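Local coordinates for protein alpha-L-arabinofuranosidase B (Aspergillus kawachii, PDB 6SXT) that hydrolyses terminal non-reducing alpha-L-arabinofuranosyl residues from arabinoxylan, L-arabinan and arabinogalactan side chains during plant hemicellulose degradation, at residues Ala110-Thr113 / Lys118-Gly121; Thr289-Val294 / Ala315-Gly320. All coordinates share one frame; numbering follows the deposited sequence.

Contact 1: residues Ala110-Thr113 / Lys118-Gly121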
# COMPACT_ATOMS: atom_id res chain seq x y z
N ALA A 110 -2.11 -4.45 4.76
CA ALA A 110 -0.73 -4.96 4.83
C ALA A 110 -0.44 -5.56 6.19
O ALA A 110 0.48 -5.14 6.89
CB ALA A 110 0.24 -3.88 4.48
N PRO A 111 -1.16 -6.61 6.58
CA PRO A 111 -0.86 -7.30 7.83
C PRO A 111 0.48 -8.02 7.72
O PRO A 111 0.80 -8.65 6.70
CB PRO A 111 -1.99 -8.32 8.00
CG PRO A 111 -2.40 -8.62 6.55
CD PRO A 111 -2.26 -7.29 5.83
N VAL A 112 1.23 -7.99 8.80
CA VAL A 112 2.51 -8.69 8.97
C VAL A 112 2.58 -9.22 10.40
O VAL A 112 1.75 -8.81 11.23
CB VAL A 112 3.72 -7.78 8.68
CG1 VAL A 112 3.75 -7.41 7.20
CG2 VAL A 112 3.70 -6.57 9.61
N THR A 113 3.60 -10.01 10.67
CA THR A 113 4.07 -10.19 12.04
C THR A 113 5.50 -9.71 12.10
O THR A 113 6.26 -9.87 11.11
CB THR A 113 3.90 -11.60 12.61
OG1 THR A 113 4.58 -12.53 11.74
CG2 THR A 113 2.45 -11.98 12.78
N LYS A 118 1.55 -9.42 15.60
CA LYS A 118 0.86 -8.78 14.47
C LYS A 118 1.11 -7.27 14.45
O LYS A 118 1.22 -6.60 15.49
CB LYS A 118 -0.64 -9.08 14.49
CG LYS A 118 -1.29 -8.90 13.12
CD LYS A 118 -2.74 -9.34 13.09
CE LYS A 118 -3.31 -9.14 11.74
NZ LYS A 118 -4.68 -9.66 11.71
N ALA A 119 1.26 -6.74 13.24
CA ALA A 119 1.28 -5.30 13.00
C ALA A 119 0.78 -5.05 11.60
O ALA A 119 0.57 -6.01 10.82
CB ALA A 119 2.68 -4.75 13.17
N TYR A 120 0.58 -3.78 11.30
CA TYR A 120 -0.04 -3.35 10.02
C TYR A 120 0.83 -2.35 9.31
O TYR A 120 1.22 -1.34 9.94
CB TYR A 120 -1.40 -2.74 10.34
CG TYR A 120 -2.41 -3.75 10.83
CD1 TYR A 120 -2.96 -4.68 9.95
CD2 TYR A 120 -2.77 -3.82 12.18
CE1 TYR A 120 -3.92 -5.59 10.38
CE2 TYR A 120 -3.74 -4.71 12.61
CZ TYR A 120 -4.31 -5.61 11.71
OH TYR A 120 -5.21 -6.53 12.17
N GLY A 121 1.13 -2.61 8.03
CA GLY A 121 1.79 -1.66 7.15
C GLY A 121 0.81 -0.78 6.41
O GLY A 121 -0.38 -0.85 6.62
O HOH W 1 -2.26 -2.86 7.08

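Contact 2: residues Thr289-Val294 / Ala315-Gly320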
# COMPACT_ATOMS: atom_id res chain seq x y z
N THR A 289 3.62 -0.86 -0.87
CA THR A 289 3.38 -0.98 0.55
C THR A 289 4.61 -0.52 1.31
O THR A 289 5.72 -1.01 1.01
CB THR A 289 3.09 -2.43 0.98
OG1 THR A 289 1.91 -2.87 0.31
CG2 THR A 289 2.87 -2.56 2.47
N PHE A 290 4.39 0.32 2.29
CA PHE A 290 5.44 0.88 3.17
C PHE A 290 5.25 0.35 4.58
O PHE A 290 4.13 0.43 5.13
CB PHE A 290 5.34 2.40 3.16
CG PHE A 290 6.28 3.14 4.07
CD1 PHE A 290 7.48 3.62 3.61
CD2 PHE A 290 5.91 3.44 5.38
CE1 PHE A 290 8.33 4.39 4.40
CE2 PHE A 290 6.76 4.18 6.19
CZ PHE A 290 7.97 4.67 5.70
N TYR A 291 6.32 -0.18 5.16
CA TYR A 291 6.26 -0.68 6.56
C TYR A 291 7.00 0.28 7.52
O TYR A 291 6.53 0.50 8.65
CB TYR A 291 6.88 -2.08 6.62
CG TYR A 291 6.09 -3.10 5.83
CD1 TYR A 291 4.87 -3.59 6.24
CD2 TYR A 291 6.59 -3.59 4.63
CE1 TYR A 291 4.15 -4.52 5.51
CE2 TYR A 291 5.88 -4.51 3.90
CZ TYR A 291 4.67 -4.99 4.32
OH TYR A 291 3.99 -5.94 3.60
N GLU A 292 8.19 0.73 7.15
CA GLU A 292 9.00 1.62 7.98
C GLU A 292 10.00 2.35 7.08
O GLU A 292 10.33 1.83 6.00
CB GLU A 292 9.75 0.86 9.09
CG GLU A 292 10.75 -0.18 8.58
CD GLU A 292 11.46 -0.92 9.70
OE1 GLU A 292 10.79 -1.76 10.32
OE2 GLU A 292 12.62 -0.58 10.00
N GLY A 293 10.46 3.49 7.54
CA GLY A 293 11.50 4.19 6.80
C GLY A 293 11.91 5.44 7.53
O GLY A 293 11.21 5.90 8.44
N VAL A 294 13.03 5.99 7.09
CA VAL A 294 13.57 7.22 7.69
C VAL A 294 14.22 8.08 6.61
O VAL A 294 14.59 7.57 5.55
CB VAL A 294 14.57 6.95 8.80
CG1 VAL A 294 14.11 5.95 9.86
CG2 VAL A 294 15.94 6.58 8.24
N ALA A 315 14.12 -7.75 13.46
CA ALA A 315 12.68 -7.46 13.67
C ALA A 315 11.82 -8.60 13.14
O ALA A 315 10.64 -8.68 13.54
CB ALA A 315 12.29 -6.15 13.08
N LYS A 316 12.31 -9.43 12.23
CA LYS A 316 11.66 -10.66 11.75
C LYS A 316 10.27 -10.39 11.15
O LYS A 316 9.24 -10.90 11.61
CB LYS A 316 11.59 -11.73 12.84
CG LYS A 316 12.97 -12.27 13.17
CD LYS A 316 12.98 -13.21 14.37
CE LYS A 316 14.37 -13.81 14.54
NZ LYS A 316 14.42 -14.68 15.74
N TYR A 317 10.27 -9.65 10.05
CA TYR A 317 9.07 -9.45 9.22
C TYR A 317 8.67 -10.76 8.55
O TYR A 317 9.50 -11.43 7.90
CB TYR A 317 9.33 -8.43 8.11
CG TYR A 317 9.17 -6.97 8.48
CD1 TYR A 317 10.21 -6.24 8.98
CD2 TYR A 317 7.95 -6.35 8.35
CE1 TYR A 317 10.06 -4.90 9.35
CE2 TYR A 317 7.77 -5.03 8.74
CZ TYR A 317 8.84 -4.28 9.20
OH TYR A 317 8.63 -2.98 9.56
N VAL A 318 7.41 -11.09 8.69
CA VAL A 318 6.75 -12.24 8.05
C VAL A 318 5.38 -11.78 7.58
O VAL A 318 4.71 -10.98 8.25
CB VAL A 318 6.65 -13.45 8.99
CG1 VAL A 318 5.91 -14.61 8.32
CG2 VAL A 318 8.03 -13.85 9.49
N VAL A 319 4.93 -12.31 6.44
CA VAL A 319 3.57 -12.04 5.93
C VAL A 319 2.54 -12.41 7.00
O VAL A 319 2.68 -13.47 7.63
CB VAL A 319 3.37 -12.78 4.60
CG1 VAL A 319 1.93 -12.87 4.23
CG2 VAL A 319 4.17 -12.10 3.50
N GLY A 320 1.56 -11.54 7.21
CA GLY A 320 0.46 -11.75 8.13
C GLY A 320 -0.78 -12.30 7.42
O GLY A 320 -0.81 -12.36 6.19

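Contact 1: residues Ala110-Thr113 / Lys118-Gly121
The Tyr120 ring meets Pro111 obliquely, its CD1 lying 4.0 Å from Pro111 CA, while Ala58 and Gln61 of helix 58-64 touch the tyrosine from outside the hairpin. Pro111 CB is touched twice, by Tyr120 CE1 at 4.1 Å and by the CE methylene of Lys118. The lysine gets there because its CG stands opposite the backbone N (chi1 -158°) and the extended chain beyond carries CE to the proline. NZ makes a weak bond to Tyr120 OH, whose stronger partner is Asp62 OD1. Thr113 shares this face of the hairpin, whereas Val112 and Ala119 look to the other, where Val112 CG2 meets Ala119 CB at 4.1 Å.

Strands 111-114 and 117-124 form an antiparallel beta hairpin. Val112 and Ala119, a hydrogen-bonded pair, exchange two N-H...O bonds, Val112 N to Ala119 O and Ala119 N to Val112 O, each 2.9 Å. Gly121 N gives a nearly linear bond to Ala110 O (177°) but approaches from above the carbonyl plane. Beyond it, a water takes the Ala110 N-H and lies 2.8 Å from Gly121 O. Pro111, which lacks an N-H, occupies a non-hydrogen-bonded position, so the hairpin forfeits no cross-strand bond there; its CA also makes a CA-H...O contact to Ala119 O. Set between Lys118 NZ and the Asp62 carboxylate, the Tyr120 hydroxyl is probably polarised.

Contact 2: residues Thr289-Val294 / Ala315-Gly320
Tyr317 reaches across to Tyr291 and Glu292 as soon as the chain has left helix 302-315, the turn out of the helix being made by Lys316 with positive phi. Its hydroxyl gives a short hydrogen bond, OH to Glu292 OE1 at 2.6 Å, using the anti lone pair of that oxygen. OE1 lies at the edge of the phenol ring, in its plane, although the carboxylate itself is turned well away from that plane. Glu292 sends CG between its backbone N and carbonyl carbon (chi1 62°) and then extends, which brings OE1 to the phenol. Both polar groups have further partners: OE1 forms a salt bridge with Arg23, OE2 bonds to Tyr148 OH, and Tyr317 OH bonds to Thr22 OG1.

On its other flank Tyr317 CE2 packs 3.7 Å from Tyr291 CB. The two side chains run past one another in opposite senses, their rings oblique, with centroids 5.5 Å apart and planes at 56°. Tyr291 and Glu292 can both face Tyr317 because strand 288-296 is irregular here: Tyr291 has psi -45°, and both residues bond to Val150, consistent with a classic beta bulge in the concanavalin-like catalytic domain. Further along, Gly320 O accepts a bond from Gln384 NE2, where the chain passes into the arabinose-binding domain.

From the N terminus, contact 1 comes first and closes the tight hairpin between strands 111-114 and 117-124, with four residues between its segments. Contact 2 opens much later and closes a loop of twenty residues that holds nearly all of helix 302-315; the two are therefore in series, neither nested nor crossed. Spatially they merge, their centres about 7 Å apart. Strand 317-319 pairs antiparallel with 111-114, as the 2.8 Å distance from Thr113 N to Val318 O attests, and 117-124 pairs with 288-296. Val112 CG1 packs 3.4 Å from Tyr291 CE1. Contact 2 thus bridges two strands of the sheet through side chains, while these backbone pairings join both to the hairpin.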